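Local coordinates for protein Myo-inositol phosphohydrolase (Mitsuokella multacida, PDB 4WU3) that probably removes phosphate groups from myo-inositol hexakisphosphate, as a phytase built on the protein tyrosine phosphatase fold, at residues 62-67 against 103-108; 87-92 against 258-263; 117-122 against 226-231. The protein carries 2 engineered substitutions. All blocks are in the same frame, centred on the assembly; numbering follows the deposited sequence.

Contact 1 (62-67 against 103-108)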
loop_
_atom_site.group_PDB
_atom_site.type_symbol
_atom_site.label_atom_id
_atom_site.label_comp_id
_atom_site.label_asym_id
_atom_site.label_seq_id
_atom_site.Cartn_x
_atom_site.Cartn_y
_atom_site.Cartn_z
ATOM N N ARG A 62 1.174 9.776 -26.736
ATOM C CA ARG A 62 0.991 8.427 -26.241
ATOM C C ARG A 62 -0.349 8.228 -25.539
ATOM O O ARG A 62 -0.765 9.044 -24.721
ATOM C CB ARG A 62 2.146 8.136 -25.274
ATOM C CG ARG A 62 2.099 6.803 -24.546
ATOM C CD ARG A 62 3.262 6.713 -23.576
ATOM N NE ARG A 62 3.325 5.418 -22.902
ATOM C CZ ARG A 62 3.982 5.203 -21.770
ATOM N NH1 ARG A 62 4.634 6.194 -21.177
ATOM N NH2 ARG A 62 3.988 4.000 -21.229
ATOM N N ASN A 63 -1.019 7.133 -25.881
ATOM C CA ASN A 63 -2.261 6.734 -25.233
ATOM C C ASN A 63 -3.371 7.754 -25.345
ATOM O O ASN A 63 -4.253 7.807 -24.494
ATOM C CB ASN A 63 -2.005 6.402 -23.755
ATOM C CG ASN A 63 -1.274 5.091 -23.590
ATOM O OD1 ASN A 63 -1.512 4.148 -24.349
ATOM N ND2 ASN A 63 -0.359 5.029 -22.622
ATOM N N PHE A 64 -3.344 8.560 -26.393
ATOM C CA PHE A 64 -4.425 9.504 -26.604
ATOM C C PHE A 64 -5.735 8.761 -26.882
ATOM O O PHE A 64 -5.767 7.816 -27.663
ATOM C CB PHE A 64 -4.135 10.440 -27.772
ATOM C CG PHE A 64 -5.261 11.387 -28.051
ATOM C CD1 PHE A 64 -5.345 12.601 -27.387
ATOM C CD2 PHE A 64 -6.264 11.042 -28.930
ATOM C CE1 PHE A 64 -6.399 13.455 -27.612
ATOM C CE2 PHE A 64 -7.318 11.898 -29.159
ATOM C CZ PHE A 64 -7.389 13.102 -28.497
ATOM N N ARG A 65 -6.818 9.189 -26.252
ATOM C CA ARG A 65 -8.135 8.706 -26.642
ATOM C C ARG A 65 -9.187 9.737 -26.318
ATOM O O ARG A 65 -9.006 10.568 -25.434
ATOM C CB ARG A 65 -8.488 7.379 -25.968
ATOM C CG ARG A 65 -8.728 7.452 -24.460
ATOM C CD ARG A 65 -7.421 7.377 -23.687
ATOM N NE ARG A 65 -7.607 6.893 -22.325
ATOM C CZ ARG A 65 -6.619 6.742 -21.448
ATOM N NH1 ARG A 65 -5.378 7.045 -21.779
ATOM N NH2 ARG A 65 -6.868 6.295 -20.237
ATOM N N MET A 66 -10.271 9.697 -27.078
ATOM C CA MET A 66 -11.434 10.499 -26.787
ATOM C C MET A 66 -12.513 9.580 -26.248
ATOM O O MET A 66 -12.524 8.392 -26.538
ATOM C CB MET A 66 -11.907 11.215 -28.043
ATOM C CG MET A 66 -11.051 12.431 -28.358
ATOM S SD MET A 66 -11.353 13.084 -29.986
ATOM C CE MET A 66 -13.104 13.453 -29.938
ATOM N N GLY A 67 -13.407 10.137 -25.446
ATOM C CA GLY A 67 -14.464 9.354 -24.832
ATOM C C GLY A 67 -15.384 8.717 -25.842
ATOM O O GLY A 67 -16.031 7.704 -25.553
ATOM N N GLU A 103 -0.608 20.917 -29.635
ATOM C CA GLU A 103 -1.171 21.553 -30.832
ATOM C C GLU A 103 -1.993 20.539 -31.633
ATOM O O GLU A 103 -3.093 20.852 -32.100
ATOM C CB GLU A 103 -0.066 22.197 -31.671
ATOM C CG GLU A 103 0.437 23.505 -31.070
ATOM C CD GLU A 103 1.827 23.902 -31.546
ATOM O OE1 GLU A 103 2.329 23.332 -32.540
ATOM O OE2 GLU A 103 2.424 24.793 -30.912
ATOM N N ALA A 104 -1.488 19.314 -31.741
ATOM C CA ALA A 104 -2.235 18.243 -32.385
ATOM C C ALA A 104 -3.528 17.910 -31.628
ATOM O O ALA A 104 -4.567 17.639 -32.250
ATOM C CB ALA A 104 -1.375 17.001 -32.517
ATOM N N ILE A 105 -3.468 17.912 -30.294
ATOM C CA ILE A 105 -4.678 17.686 -29.485
ATOM C C ILE A 105 -5.724 18.788 -29.713
ATOM O O ILE A 105 -6.889 18.514 -29.961
ATOM C CB ILE A 105 -4.355 17.621 -27.983
ATOM C CG1 ILE A 105 -3.566 16.349 -27.660
ATOM C CG2 ILE A 105 -5.643 17.669 -27.180
ATOM C CD1 ILE A 105 -3.121 16.244 -26.217
ATOM N N LEU A 106 -5.288 20.038 -29.630
ATOM C CA LEU A 106 -6.176 21.175 -29.831
ATOM C C LEU A 106 -6.826 21.151 -31.217
ATOM O O LEU A 106 -8.000 21.472 -31.362
ATOM C CB LEU A 106 -5.411 22.479 -29.631
ATOM C CG LEU A 106 -5.015 22.779 -28.192
ATOM C CD1 LEU A 106 -4.270 24.100 -28.114
ATOM C CD2 LEU A 106 -6.245 22.798 -27.310
ATOM N N LYS A 107 -6.062 20.761 -32.232
ATOM C CA LYS A 107 -6.611 20.663 -33.574
ATOM C C LYS A 107 -7.681 19.580 -33.615
ATOM O O LYS A 107 -8.756 19.773 -34.187
ATOM C CB LYS A 107 -5.516 20.374 -34.609
ATOM C CG LYS A 107 -5.974 20.586 -36.046
ATOM C CD LYS A 107 -4.861 20.354 -37.062
ATOM C CE LYS A 107 -5.322 20.728 -38.468
ATOM N NZ LYS A 107 -4.438 20.174 -39.532
ATOM N N LYS A 108 -7.388 18.438 -33.003
ATOM C CA LYS A 108 -8.252 17.281 -33.138
ATOM C C LYS A 108 -9.586 17.428 -32.417
ATOM O O LYS A 108 -10.609 16.970 -32.920
ATOM C CB LYS A 108 -7.550 16.021 -32.638
ATOM C CG LYS A 108 -8.447 14.793 -32.668
ATOM C CD LYS A 108 -7.635 13.511 -32.723
ATOM C CE LYS A 108 -8.489 12.335 -33.171
ATOM N NZ LYS A 108 -8.737 12.391 -34.637
#
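The Phe64 ring carries the contact, meeting two residues of helix 99-108 with atoms that lie to either side of CZ. Ile105 comes in obliquely with its CG1 methylene, 4.1 Å from Phe64 CE1, and Lys108 approaches, also obliquely, with CD 3.9 Å from Phe64 CE2. Arg65 starts off with CB pointing away from the helix, and its guanidinium is met at its edge, in plane, by a backbone carbonyl of its own segment: Arg65 NH1 donates to Asn63 O over 3.0 Å, nearly straight at 163°. The same nitrogen also bonds Gly245 O, while Asn63 ND2 reaches Ala244 O, so this side of the segment is tied to the loop ahead of helix 247-261; by sequence and position that loop corresponds to the phosphate-binding loop of tyrosine phosphatases, with serine in place of the signature cysteine in the deposited chain.

With CG opposite the backbone N (chi1 177°), the Phe64 ring extends out toward the helix. Lys108 is exposed and meets the ring with its aliphatic chain, turning only at its last torsion (76°). Met66 adds a looser touch, SD lying 4.3 Å from Lys108 CG. Apolar carbons make up most of the interface, and no hydrogen bond crosses it. Ile105 reaches further in, to Ser94 and His239 of the adjoining strands. The arrangement is that of an edge strand, 65-66, and a covering helix at the rim of the five-stranded mixed sheet, the helix belonging to the beta-alpha-beta crossover that runs from strand 91-94 over strand 237-241 to strand 116-122.

Contact 2 (87-92 against 258-263); sequences DTMNVS and ILKNAK. With GOL (glycerol), chain I.
Met89 and Asn261 are brought together by similar first torsions, each side chain starting beside its own backbone N (chi1 -66° in Met89), and Lys260 folds back at chi2 (-68°) to send its amine to a glycerol and a water beside the other segment. The setting is the tyrosine phosphatase-like alpha/beta fold: the turn leading into strand 91-94 of the mixed sheet lies against the C-terminal end of helix 247-261, the helix that follows the signature phosphate-binding loop.

The Met89 and Asn261 side chains cross at about a right angle, with Met89 SD 3.5 Å from Asn261 ND2. The pair makes no hydrogen bond; ND2 bonds Asp257 OD1, one helical turn back, which helps fix the rotation of the amide presented to the sulfur. Both side chains are buried, and helix 267-276 adds cover, Gln274 touching Met89 and Arg273 touching Asn261. Lys260 lies nearer the solvent. Its CG lies 4.3 Å from Met89 CG, and its CE is 4.0 Å from Met89 O, a carbonyl that accepts a hydrogen bond from His256 NE2.

No direct hydrogen bond joins the two segments, but small molecules span them. A glycerol, probably from the crystallisation liquor, takes a bond from Lys260 NZ at its O2 (3.1 Å), while its O1 lies 3.0 Å from Asn90 O; the glycerol is also hydrogen-bonded to Ala236 O. A water makes the second bridge from the same amine: it accepts from Lys260 NZ at 2.9 Å and donates to Thr88 O at 3.1 Å.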
loop_
_atom_site.group_PDB
_atom_site.type_symbol
_atom_site.label_atom_id
_atom_site.label_comp_id
_atom_site.label_asym_id
_atom_site.label_seq_id
_atom_site.Cartn_x
_atom_site.Cartn_y
_atom_site.Cartn_z
ATOM N N ASP A 87 -20.619 9.258 -26.047
ATOM C CA ASP A 87 -20.346 10.171 -27.149
ATOM C C ASP A 87 -20.567 11.653 -26.803
ATOM O O ASP A 87 -20.152 12.539 -27.566
ATOM C CB ASP A 87 -21.172 9.765 -28.372
ATOM C CG ASP A 87 -20.700 8.450 -28.986
ATOM O OD1 ASP A 87 -19.725 7.856 -28.477
ATOM O OD2 ASP A 87 -21.299 8.008 -29.989
ATOM N N THR A 88 -21.193 11.920 -25.652
ATOM C CA THR A 88 -21.510 13.290 -25.247
ATOM C C THR A 88 -20.754 13.734 -23.991
ATOM O O THR A 88 -21.143 14.692 -23.323
ATOM C CB THR A 88 -23.010 13.438 -24.966
ATOM O OG1 THR A 88 -23.394 12.499 -23.957
ATOM C CG2 THR A 88 -23.819 13.185 -26.230
ATOM N N MET A 89 -19.667 13.046 -23.676
ATOM C CA MET A 89 -18.921 13.324 -22.453
ATOM C C MET A 89 -17.961 14.494 -22.620
ATOM O O MET A 89 -17.560 15.112 -21.633
ATOM C CB MET A 89 -18.157 12.082 -22.025
ATOM C CG MET A 89 -19.071 10.945 -21.603
ATOM S SD MET A 89 -18.224 9.696 -20.633
ATOM C CE MET A 89 -17.038 9.095 -21.828
ATOM N N ASN A 90 -17.593 14.786 -23.867
ATOM C CA ASN A 90 -16.724 15.906 -24.179
ATOM C C ASN A 90 -15.426 15.802 -23.418
ATOM O O ASN A 90 -15.026 16.709 -22.693
ATOM C CB ASN A 90 -17.422 17.225 -23.885
ATOM C CG ASN A 90 -18.521 17.528 -24.885
ATOM O OD1 ASN A 90 -18.546 16.961 -25.976
ATOM N ND2 ASN A 90 -19.426 18.432 -24.526
ATOM N N VAL A 91 -14.750 14.687 -23.626
ATOM C CA VAL A 91 -13.611 14.348 -22.838
ATOM C C VAL A 91 -12.546 13.674 -23.701
ATOM O O VAL A 91 -12.872 12.943 -24.642
ATOM C CB VAL A 91 -14.050 13.413 -21.696
ATOM C CG1 VAL A 91 -14.242 11.991 -22.204
ATOM C CG2 VAL A 91 -13.032 13.444 -20.580
ATOM N N SER A 92 -11.280 13.942 -23.397
ATOM C CA SER A 92 -10.174 13.161 -23.970
ATOM C C SER A 92 -9.106 12.964 -22.904
ATOM O O SER A 92 -9.218 13.504 -21.810
ATOM C CB SER A 92 -9.582 13.822 -25.227
ATOM O OG SER A 92 -9.142 15.142 -24.965
ATOM N N ILE A 258 -18.346 8.318 -14.717
ATOM C CA ILE A 258 -19.270 8.144 -13.601
ATOM C C ILE A 258 -20.108 9.403 -13.329
ATOM O O ILE A 258 -21.319 9.327 -13.106
ATOM C CB ILE A 258 -18.491 7.770 -12.324
ATOM C CG1 ILE A 258 -18.080 6.289 -12.369
ATOM C CG2 ILE A 258 -19.313 8.088 -11.089
ATOM C CD1 ILE A 258 -16.959 5.943 -11.413
ATOM N N LEU A 259 -19.458 10.559 -13.339
ATOM C CA LEU A 259 -20.154 11.837 -13.138
ATOM C C LEU A 259 -21.208 12.103 -14.218
ATOM O O LEU A 259 -22.231 12.736 -13.952
ATOM C CB LEU A 259 -19.153 12.987 -13.113
ATOM C CG LEU A 259 -18.368 13.155 -11.814
ATOM C CD1 LEU A 259 -17.161 14.055 -12.020
ATOM C CD2 LEU A 259 -19.281 13.699 -10.719
ATOM N N LYS A 260 -20.962 11.623 -15.429
ATOM C CA LYS A 260 -21.911 11.802 -16.518
ATOM C C LYS A 260 -22.963 10.692 -16.585
ATOM O O LYS A 260 -24.069 10.926 -17.029
ATOM C CB LYS A 260 -21.182 11.845 -17.861
ATOM C CG LYS A 260 -20.189 12.972 -18.014
ATOM C CD LYS A 260 -20.886 14.309 -18.071
ATOM C CE LYS A 260 -19.872 15.399 -18.361
ATOM N NZ LYS A 260 -20.508 16.726 -18.589
ATOM N N ASN A 261 -22.625 9.485 -16.152
ATOM C CA ASN A 261 -23.422 8.337 -16.530
ATOM C C ASN A 261 -23.751 7.346 -15.428
ATOM O O ASN A 261 -24.382 6.328 -15.694
ATOM C CB ASN A 261 -22.705 7.589 -17.649
ATOM C CG ASN A 261 -22.511 8.438 -18.887
ATOM O OD1 ASN A 261 -23.458 9.034 -19.394
ATOM N ND2 ASN A 261 -21.279 8.489 -19.388
ATOM N N ALA A 262 -23.332 7.608 -14.196
ATOM C CA ALA A 262 -23.528 6.610 -13.155
ATOM C C ALA A 262 -24.991 6.193 -13.069
ATOM O O ALA A 262 -25.281 5.042 -12.757
ATOM C CB ALA A 262 -23.039 7.117 -11.808
ATOM N N LYS A 263 -25.905 7.121 -13.362
ATOM C CA LYS A 263 -27.343 6.874 -13.213
ATOM C C LYS A 263 -27.859 5.795 -14.147
ATOM O O LYS A 263 -28.805 5.084 -13.823
ATOM C CB LYS A 263 -28.147 8.143 -13.505
ATOM C CG LYS A 263 -28.111 9.190 -12.413
ATOM C CD LYS A 263 -28.817 10.465 -12.858
ATOM C CE LYS A 263 -28.568 11.603 -11.880
ATOM N NZ LYS A 263 -29.359 12.822 -12.202
HETATM C C1 GOL I . -17.564 18.024 -19.634
HETATM O O1 GOL I . -16.273 18.032 -20.274
HETATM C C2 GOL I . -17.605 18.997 -18.460
HETATM O O2 GOL I . -18.163 18.332 -17.341
HETATM C C3 GOL I . -18.459 20.223 -18.759
HETATM O O3 GOL I . -19.584 20.283 -17.871
HETATM O O HOH W 1 -21.475 16.963 -21.308
#

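Contact 3 (117-122 against 226-231)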
loop_
_atom_site.group_PDB
_atom_site.type_symbol
_atom_site.label_atom_id
_atom_site.label_comp_id
_atom_site.label_asym_id
_atom_site.label_seq_id
_atom_site.Cartn_x
_atom_site.Cartn_y
_atom_site.Cartn_z
ATOM N N TYR A 117 -9.898 22.455 -21.377
ATOM C CA TYR A 117 -9.276 22.452 -20.051
ATOM C C TYR A 117 -8.260 21.323 -19.940
ATOM O O TYR A 117 -8.604 20.155 -20.039
ATOM C CB TYR A 117 -10.332 22.320 -18.945
ATOM C CG TYR A 117 -11.225 23.532 -18.844
ATOM C CD1 TYR A 117 -12.243 23.732 -19.760
ATOM C CD2 TYR A 117 -11.036 24.496 -17.853
ATOM C CE1 TYR A 117 -13.052 24.849 -19.695
ATOM C CE2 TYR A 117 -11.850 25.627 -17.788
ATOM C CZ TYR A 117 -12.860 25.788 -18.707
ATOM O OH TYR A 117 -13.697 26.892 -18.671
ATOM N N ASP A 118 -7.001 21.695 -19.759
ATOM C CA ASP A 118 -5.942 20.754 -19.494
ATOM C C ASP A 118 -5.993 20.430 -18.017
ATOM O O ASP A 118 -5.763 21.299 -17.177
ATOM C CB ASP A 118 -4.594 21.376 -19.861
ATOM C CG ASP A 118 -3.412 20.519 -19.448
ATOM O OD1 ASP A 118 -3.555 19.279 -19.379
ATOM O OD2 ASP A 118 -2.328 21.094 -19.200
ATOM N N VAL A 119 -6.329 19.185 -17.705
ATOM C CA VAL A 119 -6.303 18.712 -16.334
ATOM C C VAL A 119 -5.035 17.911 -16.131
ATOM O O VAL A 119 -4.938 16.746 -16.541
ATOM C CB VAL A 119 -7.535 17.852 -15.994
ATOM C CG1 VAL A 119 -7.490 17.402 -14.544
ATOM C CG2 VAL A 119 -8.818 18.633 -16.263
ATOM N N ASP A 120 -4.079 18.569 -15.479
ATOM C CA ASP A 120 -2.737 18.072 -15.259
ATOM C C ASP A 120 -2.654 17.361 -13.923
ATOM O O ASP A 120 -2.630 18.006 -12.876
ATOM C CB ASP A 120 -1.776 19.264 -15.275
ATOM C CG ASP A 120 -0.342 18.873 -15.039
ATOM O OD1 ASP A 120 -0.075 17.669 -14.890
ATOM O OD2 ASP A 120 0.522 19.787 -15.005
ATOM N N LEU A 121 -2.582 16.032 -13.951
ATOM C CA LEU A 121 -2.683 15.245 -12.723
ATOM C C LEU A 121 -1.324 14.967 -12.076
ATOM O O LEU A 121 -1.217 14.165 -11.159
ATOM C CB LEU A 121 -3.407 13.919 -13.012
ATOM C CG LEU A 121 -4.789 14.047 -13.643
ATOM C CD1 LEU A 121 -5.285 12.705 -14.166
ATOM C CD2 LEU A 121 -5.777 14.666 -12.653
ATOM N N ARG A 122 -0.283 15.634 -12.540
ATOM C CA ARG A 122 1.066 15.220 -12.169
ATOM C C ARG A 122 1.582 15.939 -10.944
ATOM O O ARG A 122 1.729 17.163 -10.945
ATOM C CB ARG A 122 2.041 15.449 -13.321
ATOM C CG ARG A 122 1.711 14.707 -14.607
ATOM C CD ARG A 122 2.719 15.068 -15.690
ATOM N NE ARG A 122 4.026 14.461 -15.472
ATOM C CZ ARG A 122 5.100 14.757 -16.194
ATOM N NH1 ARG A 122 5.011 15.665 -17.159
ATOM N NH2 ARG A 122 6.264 14.161 -15.954
ATOM N N LEU A 226 -13.872 18.104 -7.766
ATOM C CA LEU A 226 -15.333 18.253 -7.824
ATOM C C LEU A 226 -15.797 19.708 -7.787
ATOM O O LEU A 226 -16.716 20.106 -8.517
ATOM C CB LEU A 226 -15.992 17.474 -6.693
ATOM C CG LEU A 226 -15.913 15.969 -6.906
ATOM C CD1 LEU A 226 -16.372 15.186 -5.683
ATOM C CD2 LEU A 226 -16.724 15.592 -8.134
ATOM N N GLU A 227 -15.152 20.507 -6.958
ATOM C CA GLU A 227 -15.468 21.926 -6.915
ATOM C C GLU A 227 -15.065 22.621 -8.235
ATOM O O GLU A 227 -15.776 23.504 -8.712
ATOM C CB GLU A 227 -14.830 22.592 -5.694
ATOM C CG GLU A 227 -15.423 22.108 -4.373
ATOM C CD GLU A 227 -16.936 22.339 -4.227
ATOM O OE1 GLU A 227 -17.401 23.500 -4.395
ATOM O OE2 GLU A 227 -17.657 21.351 -3.899
ATOM N N PHE A 228 -13.954 22.210 -8.842
ATOM C CA PHE A 228 -13.618 22.660 -10.199
ATOM C C PHE A 228 -14.658 22.183 -11.217
ATOM O O PHE A 228 -15.114 22.933 -12.090
ATOM C CB PHE A 228 -12.239 22.121 -10.573
ATOM C CG PHE A 228 -11.962 22.068 -12.053
ATOM C CD1 PHE A 228 -11.636 23.218 -12.762
ATOM C CD2 PHE A 228 -11.963 20.852 -12.727
ATOM C CE1 PHE A 228 -11.355 23.156 -14.122
ATOM C CE2 PHE A 228 -11.664 20.784 -14.082
ATOM C CZ PHE A 228 -11.367 21.940 -14.780
ATOM N N TYR A 229 -15.028 20.916 -11.112
ATOM C CA TYR A 229 -15.952 20.320 -12.058
ATOM C C TYR A 229 -17.290 21.046 -12.056
ATOM O O TYR A 229 -17.860 21.340 -13.110
ATOM C CB TYR A 229 -16.157 18.844 -11.728
ATOM C CG TYR A 229 -17.126 18.139 -12.649
ATOM C CD1 TYR A 229 -16.706 17.625 -13.870
ATOM C CD2 TYR A 229 -18.453 17.984 -12.298
ATOM C CE1 TYR A 229 -17.587 16.969 -14.708
ATOM C CE2 TYR A 229 -19.342 17.340 -13.137
ATOM C CZ TYR A 229 -18.905 16.839 -14.339
ATOM O OH TYR A 229 -19.785 16.181 -15.175
ATOM N N LYS A 230 -17.794 21.324 -10.863
ATOM C CA LYS A 230 -19.093 21.960 -10.708
ATOM C C LYS A 230 -19.123 23.403 -11.201
ATOM O O LYS A 230 -20.190 23.951 -11.449
ATOM C CB LYS A 230 -19.512 21.908 -9.245
ATOM C CG LYS A 230 -19.867 20.504 -8.786
ATOM C CD LYS A 230 -19.705 20.340 -7.286
ATOM C CE LYS A 230 -20.795 21.077 -6.530
ATOM N NZ LYS A 230 -20.634 20.898 -5.061
ATOM N N SER A 231 -17.956 24.016 -11.352
ATOM C CA SER A 231 -17.898 25.393 -11.791
ATOM C C SER A 231 -17.679 25.491 -13.298
ATOM O O SER A 231 -17.575 26.591 -13.820
ATOM C CB SER A 231 -16.780 26.138 -11.058
ATOM O OG SER A 231 -15.511 25.761 -11.580
#
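A single ring, that of Phe228, makes every contact between strand 116-122 and helix 219-230 here, touching Tyr117 and Val119, two residues apart on the same side of the strand. The helix belongs to a beta-alpha-beta crossover of the tyrosine phosphatase-like fold: it connects strand 205-211 to strand 237-241 and passes over strand 116-122, which lies between them in the sheet.

Against Tyr117 the pairing is oblique, neither a stack nor edge-to-face, with centroids 6.0 Å apart and planes at 65°. Tyr117 CD2 lies at the edge of the Phe228 ring, near its plane and 4.0 Å from CE1. On the other side of CZ, Phe228 CE2 meets Val119 CG2 at 4.2 Å. The Phe228 chi1 of 159° extends the ring away from the helix backbone and onto the strand, where it also stacks with Phe207 of the adjoining strand 205-211. The touching atoms are all carbons, and between the two strand residues Asp118 has its CB pointing away from the helix.

Polar bonds within each segment lie beyond the touching residues. Past those of the strand, Asp120 forms an Asx turn: its OD1 takes the backbone N of Arg122 at 3.1 Å from above the carboxylate plane, while its OD2 is bound by Tyr206 OH and His126 NE2. At the close of the helix the Phe228 carbonyl is gripped twice by one residue from the same face of its plane, by Ser231 N at 3.1 Å and by Ser231 OG at 2.9 Å.

How the contacts relate
All three contacts involve one five-stranded mixed sheet in the N-terminal half of the chain. Contacts 1 and 2 have centres about 17 Å apart and interlock along the chain; contact 1 uses strand 65-66 and contact 2 strand 91-94, neighbours in the sheet, where Gly67 N probably donates to Val91 O (3.0 Å). Contact 3 lies about 14 Å from contact 2, between centres, and is nested within its loop; helices 219-230 and 247-261 touch through Tyr229 with Leu259 and Lys260. Contact 1 closes before contact 3 opens, their centres about 18 Å apart. Together they show helices covering the sheet that, by likeness to tyrosine phosphatases, carries the phosphate-binding loop after strand 237-241.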